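Long-range contacts in enterochelin esterase (Salmonella enterica subsp. enterica serovar Typhimurium, PDB 3MGA), which probably hydrolyses the ester bonds of ferric enterobactin (enterochelin), the iron-loaded siderophore, so that the bacterium can recover its iron: residues F306-G314 with W388-L399; R248-W259 with Q288-A298. All coordinates share one frame; numbering follows the deposited sequence.

Contact 1: F306-G314 with W388-L399; sequences FGCVLSQSG and WRGGLTQGLMLL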
loop_
_atom_site.group_PDB
_atom_site.type_symbol
_atom_site.label_atom_id
_atom_site.label_comp_id
_atom_site.label_asym_id
_atom_site.label_seq_id
_atom_site.Cartn_x
_atom_site.Cartn_y
_atom_site.Cartn_z
ATOM N N PHE A 306 14.659 15.548 7.928
ATOM C CA PHE A 306 14.123 14.565 6.983
ATOM C C PHE A 306 14.286 15.081 5.555
ATOM O O PHE A 306 13.437 15.816 5.047
ATOM C CB PHE A 306 12.645 14.276 7.284
ATOM C CG PHE A 306 12.364 13.984 8.736
ATOM C CD1 PHE A 306 12.804 12.809 9.323
ATOM C CD2 PHE A 306 11.637 14.880 9.508
ATOM C CE1 PHE A 306 12.544 12.532 10.657
ATOM C CE2 PHE A 306 11.365 14.609 10.847
ATOM C CZ PHE A 306 11.819 13.429 11.417
ATOM N N GLY A 307 15.376 14.684 4.907
ATOM C CA GLY A 307 15.670 15.131 3.551
ATOM C C GLY A 307 15.146 14.250 2.439
ATOM O O GLY A 307 15.103 14.674 1.285
ATOM N N CYS A 308 14.742 13.028 2.776
ATOM C CA CYS A 308 14.239 12.088 1.780
ATOM C C CYS A 308 12.799 11.687 2.085
ATOM O O CYS A 308 12.490 11.222 3.178
ATOM C CB CYS A 308 15.138 10.846 1.737
ATOM S SG CYS A 308 16.904 11.221 1.471
ATOM N N VAL A 309 11.918 11.883 1.115
ATOM C CA VAL A 309 10.519 11.533 1.263
ATOM C C VAL A 309 10.133 10.433 0.275
ATOM O O VAL A 309 10.580 10.423 -0.881
ATOM C CB VAL A 309 9.607 12.755 1.023
ATOM C CG1 VAL A 309 8.152 12.334 0.955
ATOM C CG2 VAL A 309 9.817 13.805 2.107
ATOM N N LEU A 310 9.333 9.487 0.764
ATOM C CA LEU A 310 8.811 8.411 -0.048
ATOM C C LEU A 310 7.302 8.353 0.186
ATOM O O LEU A 310 6.833 7.808 1.193
ATOM C CB LEU A 310 9.488 7.079 0.280
ATOM C CG LEU A 310 8.919 5.830 -0.427
ATOM C CD1 LEU A 310 8.682 6.083 -1.908
ATOM C CD2 LEU A 310 9.819 4.595 -0.214
ATOM N N SER A 311 6.552 8.958 -0.732
ATOM C CA SER A 311 5.104 8.964 -0.662
ATOM C C SER A 311 4.503 8.027 -1.698
ATOM O O SER A 311 4.698 8.213 -2.907
ATOM C CB SER A 311 4.544 10.358 -0.875
ATOM O OG SER A 311 3.120 10.311 -0.886
ATOM N N GLN A 312 3.774 7.027 -1.214
ATOM C CA GLN A 312 3.111 6.054 -2.072
ATOM C C GLN A 312 1.615 6.295 -1.901
ATOM O O GLN A 312 1.115 6.288 -0.775
ATOM C CB GLN A 312 3.467 4.624 -1.649
ATOM C CG GLN A 312 4.962 4.394 -1.438
ATOM C CD GLN A 312 5.320 2.947 -1.163
ATOM O OE1 GLN A 312 5.803 2.621 -0.087
ATOM N NE2 GLN A 312 5.047 2.066 -2.124
ATOM N N SER A 313 0.915 6.535 -3.011
ATOM C CA SER A 313 -0.530 6.810 -2.991
ATOM C C SER A 313 -0.878 7.903 -1.977
ATOM O O SER A 313 -1.870 7.810 -1.254
ATOM C CB SER A 313 -1.324 5.537 -2.697
ATOM O OG SER A 313 -1.156 4.590 -3.723
ATOM N N GLY A 314 -0.052 8.941 -1.938
ATOM C CA GLY A 314 -0.246 10.047 -1.003
ATOM C C GLY A 314 -1.633 10.655 -1.045
ATOM O O GLY A 314 -2.166 10.949 -2.116
ATOM N N TRP A 388 2.458 -1.482 -3.135
ATOM C CA TRP A 388 3.308 -0.609 -2.326
ATOM C C TRP A 388 4.534 -1.321 -1.789
ATOM O O TRP A 388 5.592 -0.720 -1.701
ATOM C CB TRP A 388 2.582 0.030 -1.131
ATOM C CG TRP A 388 1.326 0.786 -1.416
ATOM C CD1 TRP A 388 1.049 1.531 -2.514
ATOM C CD2 TRP A 388 0.239 0.999 -0.504
ATOM N NE1 TRP A 388 -0.187 2.128 -2.386
ATOM C CE2 TRP A 388 -0.694 1.828 -1.151
ATOM C CE3 TRP A 388 -0.051 0.539 0.788
ATOM C CZ2 TRP A 388 -1.904 2.201 -0.555
ATOM C CZ3 TRP A 388 -1.262 0.911 1.379
ATOM C CH2 TRP A 388 -2.164 1.734 0.710
ATOM N N ARG A 389 4.412 -2.594 -1.428
ATOM C CA ARG A 389 5.569 -3.298 -0.858
ATOM C C ARG A 389 6.778 -3.215 -1.786
ATOM O O ARG A 389 7.906 -3.072 -1.323
ATOM C CB ARG A 389 5.264 -4.767 -0.541
ATOM C CG ARG A 389 5.358 -5.719 -1.731
ATOM C CD ARG A 389 5.040 -7.124 -1.322
ATOM N NE ARG A 389 5.300 -8.079 -2.394
ATOM C CZ ARG A 389 5.201 -9.399 -2.258
ATOM N NH1 ARG A 389 5.466 -10.193 -3.286
ATOM N NH2 ARG A 389 4.843 -9.930 -1.097
ATOM N N GLY A 390 6.536 -3.304 -3.094
ATOM C CA GLY A 390 7.613 -3.242 -4.084
ATOM C C GLY A 390 8.131 -1.834 -4.278
ATOM O O GLY A 390 9.320 -1.619 -4.481
ATOM N N GLY A 391 7.229 -0.865 -4.231
ATOM C CA GLY A 391 7.615 0.532 -4.401
ATOM C C GLY A 391 8.355 1.032 -3.182
ATOM O O GLY A 391 9.124 1.998 -3.252
ATOM N N LEU A 392 8.123 0.367 -2.057
ATOM C CA LEU A 392 8.765 0.744 -0.818
ATOM C C LEU A 392 10.267 0.459 -0.974
ATOM O O LEU A 392 11.099 1.324 -0.713
ATOM C CB LEU A 392 8.190 -0.057 0.355
ATOM C CG LEU A 392 8.188 0.594 1.744
ATOM C CD1 LEU A 392 7.896 -0.488 2.808
ATOM C CD2 LEU A 392 9.476 1.306 2.069
ATOM N N THR A 393 10.607 -0.750 -1.421
ATOM C CA THR A 393 12.011 -1.124 -1.575
ATOM C C THR A 393 12.667 -0.394 -2.736
ATOM O O THR A 393 13.836 -0.004 -2.640
ATOM C CB THR A 393 12.217 -2.652 -1.725
ATOM O OG1 THR A 393 11.494 -3.135 -2.865
ATOM C CG2 THR A 393 11.760 -3.373 -0.477
ATOM N N GLN A 394 11.925 -0.203 -3.828
ATOM C CA GLN A 394 12.463 0.521 -4.983
ATOM C C GLN A 394 12.688 1.989 -4.633
ATOM O O GLN A 394 13.664 2.598 -5.071
ATOM C CB GLN A 394 11.541 0.410 -6.194
ATOM C CG GLN A 394 12.058 1.153 -7.420
ATOM C CD GLN A 394 13.387 0.620 -7.922
ATOM O OE1 GLN A 394 13.468 -0.490 -8.452
ATOM N NE2 GLN A 394 14.428 1.441 -7.815
ATOM N N GLY A 395 11.780 2.544 -3.838
ATOM C CA GLY A 395 11.858 3.927 -3.404
ATOM C C GLY A 395 13.076 4.206 -2.557
ATOM O O GLY A 395 13.681 5.256 -2.676
ATOM N N LEU A 396 13.421 3.268 -1.681
ATOM C CA LEU A 396 14.612 3.399 -0.828
ATOM C C LEU A 396 15.873 3.389 -1.694
ATOM O O LEU A 396 16.834 4.104 -1.413
ATOM C CB LEU A 396 14.650 2.270 0.202
ATOM C CG LEU A 396 13.583 2.336 1.298
ATOM C CD1 LEU A 396 13.388 0.980 1.968
ATOM C CD2 LEU A 396 13.923 3.441 2.332
HETATM N N MSE A 397 15.859 2.586 -2.752
HETATM C CA MSE A 397 17.002 2.504 -3.684
HETATM C C MSE A 397 17.166 3.832 -4.429
HETATM O O MSE A 397 18.281 4.291 -4.651
HETATM C CB MSE A 397 16.833 1.327 -4.654
HETATM C CG MSE A 397 16.885 -0.033 -3.963
HETATM SE SE MSE A 397 16.392 -1.567 -5.092
HETATM C CE MSE A 397 17.746 -1.368 -6.472
ATOM N N LEU A 398 16.055 4.451 -4.805
ATOM C CA LEU A 398 16.102 5.745 -5.472
ATOM C C LEU A 398 16.568 6.825 -4.513
ATOM O O LEU A 398 17.511 7.565 -4.807
ATOM C CB LEU A 398 14.735 6.125 -6.033
ATOM C CG LEU A 398 14.292 5.257 -7.193
ATOM C CD1 LEU A 398 12.885 5.663 -7.674
ATOM C CD2 LEU A 398 15.336 5.372 -8.327
ATOM N N LEU A 399 15.911 6.914 -3.363
ATOM C CA LEU A 399 16.290 7.912 -2.370
ATOM C C LEU A 399 17.749 7.772 -1.906
ATOM O O LEU A 399 18.394 8.768 -1.603
ATOM C CB LEU A 399 15.341 7.880 -1.176
ATOM C CG LEU A 399 13.919 8.321 -1.511
ATOM C CD1 LEU A 399 12.990 8.108 -0.324
ATOM C CD2 LEU A 399 13.906 9.775 -1.974
#
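Leu310 and Leu399 form the apolar half of the packing between strand 308-312 and helix segment 388-399, whose axes run nearly antiparallel (155°) with a closest approach of 9.0 Å. This half is buried and close-packed. Leu310 points at the helix, and with its CG anti to the backbone N (chi1 174°) the CD2 methyl reaches the helix backbone, 3.8 Å from CA of Gly395. Gly395 has no side chain, and the methyl lies directly against its CA. Leu392 CD2 also meets this methyl. Leu399 points toward the strand, its CD1 3.7 Å from Leu310 CB and close to Val309 O, while Cys308 CB touches both of its methyls.

Toward the end of the strand the packing becomes polar: Trp388 and Gly391 are partly exposed here, and directed hydrogen bonds replace most of the close apolar packing. Gln312 extends across to the helix, and its NE2 gives a straight hydrogen bond of 2.9 Å to Trp388 O, in the carbonyl plane and on a lone pair. Trp388 O is thus gripped by two donors, the helical Leu392 N and the amide; NE2 is also hydrogen-bonded to Glu348. The indole NE1 of Trp388 donates to Ser313 OG over 3.0 Å, the oxygen lying 20° out of the ring plane. Ser313 OG is held as well by Glu353. His383 meets the indole edge to face.

A helix near the C-terminus packed on a parallel strand of the central sheet is characteristic of the alpha/beta-hydrolase fold.

Contact 2: R248-W259 with Q288-A298; sequences RSQELPCNADFW and QSFGGLSALYA. With GOL (glycerol), chain E.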
loop_
_atom_site.group_PDB
_atom_site.type_symbol
_atom_site.label_atom_id
_atom_site.label_comp_id
_atom_site.label_asym_id
_atom_site.label_seq_id
_atom_site.Cartn_x
_atom_site.Cartn_y
_atom_site.Cartn_z
ATOM N N ARG A 248 -4.498 7.307 13.857
ATOM C CA ARG A 248 -3.855 7.475 12.569
ATOM C C ARG A 248 -4.474 8.632 11.776
ATOM O O ARG A 248 -3.758 9.453 11.198
ATOM C CB ARG A 248 -3.934 6.164 11.778
ATOM C CG ARG A 248 -3.216 6.189 10.443
ATOM C CD ARG A 248 -3.294 4.842 9.735
ATOM N NE ARG A 248 -2.518 4.864 8.496
ATOM C CZ ARG A 248 -2.994 5.233 7.313
ATOM N NH1 ARG A 248 -4.259 5.612 7.178
ATOM N NH2 ARG A 248 -2.193 5.228 6.257
ATOM N N SER A 249 -5.801 8.689 11.754
ATOM C CA SER A 249 -6.508 9.743 11.037
ATOM C C SER A 249 -6.304 11.114 11.694
ATOM O O SER A 249 -6.512 12.144 11.057
ATOM C CB SER A 249 -7.997 9.407 10.931
ATOM O OG SER A 249 -8.183 8.188 10.226
ATOM N N GLN A 250 -5.900 11.118 12.965
ATOM C CA GLN A 250 -5.640 12.359 13.706
ATOM C C GLN A 250 -4.152 12.750 13.720
ATOM O O GLN A 250 -3.821 13.934 13.710
ATOM C CB GLN A 250 -6.107 12.209 15.163
ATOM C CG GLN A 250 -7.616 12.127 15.355
ATOM C CD GLN A 250 -8.027 11.836 16.809
ATOM O OE1 GLN A 250 -7.314 11.147 17.560
ATOM N NE2 GLN A 250 -9.194 12.339 17.196
ATOM N N GLU A 251 -3.264 11.758 13.737
ATOM C CA GLU A 251 -1.820 12.014 13.844
ATOM C C GLU A 251 -1.034 12.109 12.541
ATOM O O GLU A 251 -0.033 12.813 12.494
ATOM C CB GLU A 251 -1.175 10.954 14.760
ATOM C CG GLU A 251 -1.719 10.991 16.197
ATOM C CD GLU A 251 -1.181 9.881 17.096
ATOM O OE1 GLU A 251 -0.692 8.845 16.583
ATOM O OE2 GLU A 251 -1.264 10.049 18.333
ATOM N N LEU A 252 -1.469 11.409 11.497
ATOM C CA LEU A 252 -0.754 11.437 10.223
ATOM C C LEU A 252 -1.106 12.581 9.261
ATOM O O LEU A 252 -0.215 13.094 8.578
ATOM C CB LEU A 252 -0.886 10.092 9.486
ATOM C CG LEU A 252 -0.217 8.866 10.121
ATOM C CD1 LEU A 252 -0.341 7.648 9.186
ATOM C CD2 LEU A 252 1.246 9.132 10.420
ATOM N N PRO A 253 -2.386 12.982 9.180
ATOM C CA PRO A 253 -2.657 14.052 8.213
ATOM C C PRO A 253 -2.242 15.456 8.649
ATOM O O PRO A 253 -3.057 16.237 9.166
ATOM C CB PRO A 253 -4.170 13.961 7.993
ATOM C CG PRO A 253 -4.694 13.306 9.151
ATOM C CD PRO A 253 -3.626 12.381 9.686
ATOM N N CYS A 254 -0.972 15.767 8.418
ATOM C CA CYS A 254 -0.407 17.074 8.737
ATOM C C CYS A 254 -0.599 17.490 10.194
ATOM O O CYS A 254 -1.113 18.564 10.480
ATOM C CB CYS A 254 -0.979 18.141 7.795
ATOM S SG CYS A 254 -0.707 17.791 6.036
ATOM N N ASN A 255 -0.182 16.621 11.109
ATOM C CA ASN A 255 -0.236 16.916 12.544
ATOM C C ASN A 255 1.208 17.166 12.988
ATOM O O ASN A 255 2.026 16.248 12.998
ATOM C CB ASN A 255 -0.860 15.762 13.328
ATOM C CG ASN A 255 -1.065 16.093 14.798
ATOM O OD1 ASN A 255 -0.630 17.137 15.286
ATOM N ND2 ASN A 255 -1.740 15.199 15.511
ATOM N N ALA A 256 1.510 18.410 13.348
ATOM C CA ALA A 256 2.870 18.799 13.737
ATOM C C ALA A 256 3.382 18.094 14.977
ATOM O O ALA A 256 4.551 17.743 15.037
ATOM C CB ALA A 256 2.974 20.320 13.899
ATOM N N ASP A 257 2.520 17.879 15.965
ATOM C CA ASP A 257 2.952 17.195 17.192
ATOM C C ASP A 257 3.526 15.817 16.946
ATOM O O ASP A 257 4.478 15.425 17.605
ATOM C CB ASP A 257 1.831 17.127 18.233
ATOM C CG ASP A 257 1.648 18.434 18.970
ATOM O OD1 ASP A 257 2.456 19.362 18.735
ATOM O OD2 ASP A 257 0.714 18.529 19.804
ATOM N N PHE A 258 2.964 15.081 15.998
ATOM C CA PHE A 258 3.478 13.752 15.709
ATOM C C PHE A 258 4.966 13.825 15.363
ATOM O O PHE A 258 5.780 13.128 15.964
ATOM C CB PHE A 258 2.705 13.089 14.575
ATOM C CG PHE A 258 3.246 11.748 14.187
ATOM C CD1 PHE A 258 2.948 10.620 14.936
ATOM C CD2 PHE A 258 4.059 11.606 13.074
ATOM C CE1 PHE A 258 3.445 9.384 14.581
ATOM C CE2 PHE A 258 4.560 10.363 12.720
ATOM C CZ PHE A 258 4.248 9.254 13.476
ATOM N N TRP A 259 5.310 14.692 14.414
ATOM C CA TRP A 259 6.704 14.834 13.985
ATOM C C TRP A 259 7.598 15.540 14.989
ATOM O O TRP A 259 8.793 15.249 15.045
ATOM C CB TRP A 259 6.785 15.471 12.604
ATOM C CG TRP A 259 6.279 14.537 11.576
ATOM C CD1 TRP A 259 5.099 14.609 10.904
ATOM C CD2 TRP A 259 6.906 13.320 11.166
ATOM N NE1 TRP A 259 4.973 13.534 10.065
ATOM C CE2 TRP A 259 6.069 12.724 10.208
ATOM C CE3 TRP A 259 8.110 12.690 11.500
ATOM C CZ2 TRP A 259 6.397 11.530 9.570
ATOM C CZ3 TRP A 259 8.435 11.507 10.874
ATOM C CH2 TRP A 259 7.576 10.934 9.920
ATOM N N GLN A 288 2.434 5.418 3.216
ATOM C CA GLN A 288 1.423 5.209 2.199
ATOM C C GLN A 288 0.099 5.833 2.612
ATOM O O GLN A 288 -0.267 5.807 3.785
ATOM C CB GLN A 288 1.201 3.715 1.961
ATOM C CG GLN A 288 2.471 2.909 1.782
ATOM C CD GLN A 288 3.188 2.643 3.086
ATOM O OE1 GLN A 288 2.557 2.390 4.108
ATOM N NE2 GLN A 288 4.514 2.656 3.047
ATOM N N SER A 289 -0.622 6.376 1.632
ATOM C CA SER A 289 -1.934 6.982 1.860
ATOM C C SER A 289 -1.730 8.162 2.826
ATOM O O SER A 289 -0.930 9.049 2.502
ATOM C CB SER A 289 -2.909 5.914 2.358
ATOM O OG SER A 289 -4.245 6.354 2.257
ATOM N N PHE A 290 -2.391 8.212 3.990
ATOM C CA PHE A 290 -2.117 9.341 4.905
ATOM C C PHE A 290 -0.647 9.347 5.307
ATOM O O PHE A 290 -0.116 10.387 5.700
ATOM C CB PHE A 290 -2.969 9.366 6.184
ATOM C CG PHE A 290 -4.375 9.861 5.998
ATOM C CD1 PHE A 290 -4.649 10.962 5.204
ATOM C CD2 PHE A 290 -5.410 9.318 6.755
ATOM C CE1 PHE A 290 -5.949 11.449 5.083
ATOM C CE2 PHE A 290 -6.703 9.799 6.642
ATOM C CZ PHE A 290 -6.974 10.865 5.802
ATOM N N GLY A 291 -0.005 8.181 5.234
ATOM C CA GLY A 291 1.415 8.060 5.556
ATOM C C GLY A 291 2.277 8.804 4.553
ATOM O O GLY A 291 3.344 9.321 4.900
ATOM N N GLY A 292 1.817 8.850 3.302
ATOM C CA GLY A 292 2.547 9.532 2.227
ATOM C C GLY A 292 2.438 11.033 2.391
ATOM O O GLY A 292 3.411 11.772 2.199
ATOM N N LEU A 293 1.240 11.469 2.751
ATOM C CA LEU A 293 0.961 12.868 2.994
ATOM C C LEU A 293 1.792 13.344 4.172
ATOM O O LEU A 293 2.424 14.404 4.123
ATOM C CB LEU A 293 -0.539 13.052 3.300
ATOM C CG LEU A 293 -1.059 14.407 3.788
ATOM C CD1 LEU A 293 -0.821 15.524 2.783
ATOM C CD2 LEU A 293 -2.552 14.282 4.110
ATOM N N SER A 294 1.803 12.542 5.226
ATOM C CA SER A 294 2.534 12.880 6.432
ATOM C C SER A 294 4.045 12.908 6.180
ATOM O O SER A 294 4.733 13.767 6.715
ATOM C CB SER A 294 2.198 11.894 7.559
ATOM O OG SER A 294 2.528 12.442 8.824
ATOM N N ALA A 295 4.557 11.986 5.364
ATOM C CA ALA A 295 6.008 11.949 5.079
ATOM C C ALA A 295 6.470 13.194 4.320
ATOM O O ALA A 295 7.517 13.739 4.618
ATOM C CB ALA A 295 6.397 10.674 4.318
ATOM N N LEU A 296 5.692 13.638 3.334
ATOM C CA LEU A 296 6.043 14.836 2.581
ATOM C C LEU A 296 5.951 16.030 3.530
ATOM O O LEU A 296 6.844 16.877 3.576
ATOM C CB LEU A 296 5.123 15.032 1.376
ATOM C CG LEU A 296 5.417 16.273 0.523
ATOM C CD1 LEU A 296 6.842 16.236 -0.054
ATOM C CD2 LEU A 296 4.389 16.416 -0.582
ATOM N N TYR A 297 4.860 16.085 4.287
ATOM C CA TYR A 297 4.647 17.139 5.268
ATOM C C TYR A 297 5.866 17.253 6.181
ATOM O O TYR A 297 6.311 18.358 6.494
ATOM C CB TYR A 297 3.379 16.837 6.066
ATOM C CG TYR A 297 3.102 17.753 7.236
ATOM C CD1 TYR A 297 3.544 17.423 8.515
ATOM C CD2 TYR A 297 2.371 18.915 7.081
ATOM C CE1 TYR A 297 3.282 18.227 9.595
ATOM C CE2 TYR A 297 2.103 19.742 8.171
ATOM C CZ TYR A 297 2.565 19.386 9.423
ATOM O OH TYR A 297 2.313 20.185 10.513
ATOM N N ALA A 298 6.408 16.107 6.591
ATOM C CA ALA A 298 7.594 16.072 7.457
ATOM C C ALA A 298 8.802 16.669 6.740
ATOM O O ALA A 298 9.487 17.521 7.281
ATOM C CB ALA A 298 7.898 14.643 7.892
HETATM C C1 GOL E . -8.555 7.120 3.680
HETATM O O1 GOL E . -8.981 6.427 4.831
HETATM C C2 GOL E . -7.082 6.848 3.401
HETATM O O2 GOL E . -6.945 5.640 2.680
HETATM C C3 GOL E . -6.306 6.750 4.711
HETATM O O3 GOL E . -4.959 7.134 4.533
HETATM O O HOH W 1 1.696 14.324 10.863
#
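Trp259 lies against helix 290-298 with the methyl of Ala298 over the centre of its five-membered ring, a CH-pi contact of 3.6 Å from CB to the centroid. Phe258 CD2 approaches the opposite face, and NE1 of the indole donates to Ser294 OG over 3.0 Å. A water bonded to Ser294 OG also accepts from Asn255 N, tying the turn to the helix.

Tyr297 can be followed outward from CB, which is 4.2 Å from Cys254 SG. CG is anti to the backbone N (chi1 173°), which lays the ring face against Cys254: CA of Cys254 sits over its centre, near CG and CE1, and CD2 comes within 3.4 Å of Cys254 SG. Trp259 CD1 lies at the edge of the tyrosine ring, near CD1. CE2 meets Cys254 CB, CZ meets Cys254 C, and the terminal OH ends 3.5 Å from Ala256 CB.

At the other end Pro253 CB lies over one face of Phe290, with glycerol C2 over the other. Arg248, salt-bridged to Asp209, donates from NH1 to glycerol O3, which Phe290 N also binds at 2.8 Å. Ser289 OG also hydrogen-bonds the glycerol. The place of Ser289 in a strained strand-to-helix turn with a GxSxG sequence is consistent with the nucleophile elbow of alpha/beta-hydrolases.

Contacts 1 and 2 have centres about 15 Å apart and meet where strands 284-288 and 308-312 lie side by side. Helix 290-301 leads along the chain into strand 308-312, which contact 1 backs with helix 385-399, and Val309 CG2 packs on Ala295 O at 3.4 Å. The junction falls at the presumed active site: Ser289 N probably donates to Gln312 O, 3.0 Å away, which would tie the elbow of contact 2 to the strand end of contact 1. His383, which touches the side chain of Ser289, also meets Trp388, bringing both contacts to the same site. The glycerol, probably from the crystallisation liquor, occupies the contact 2 side of it.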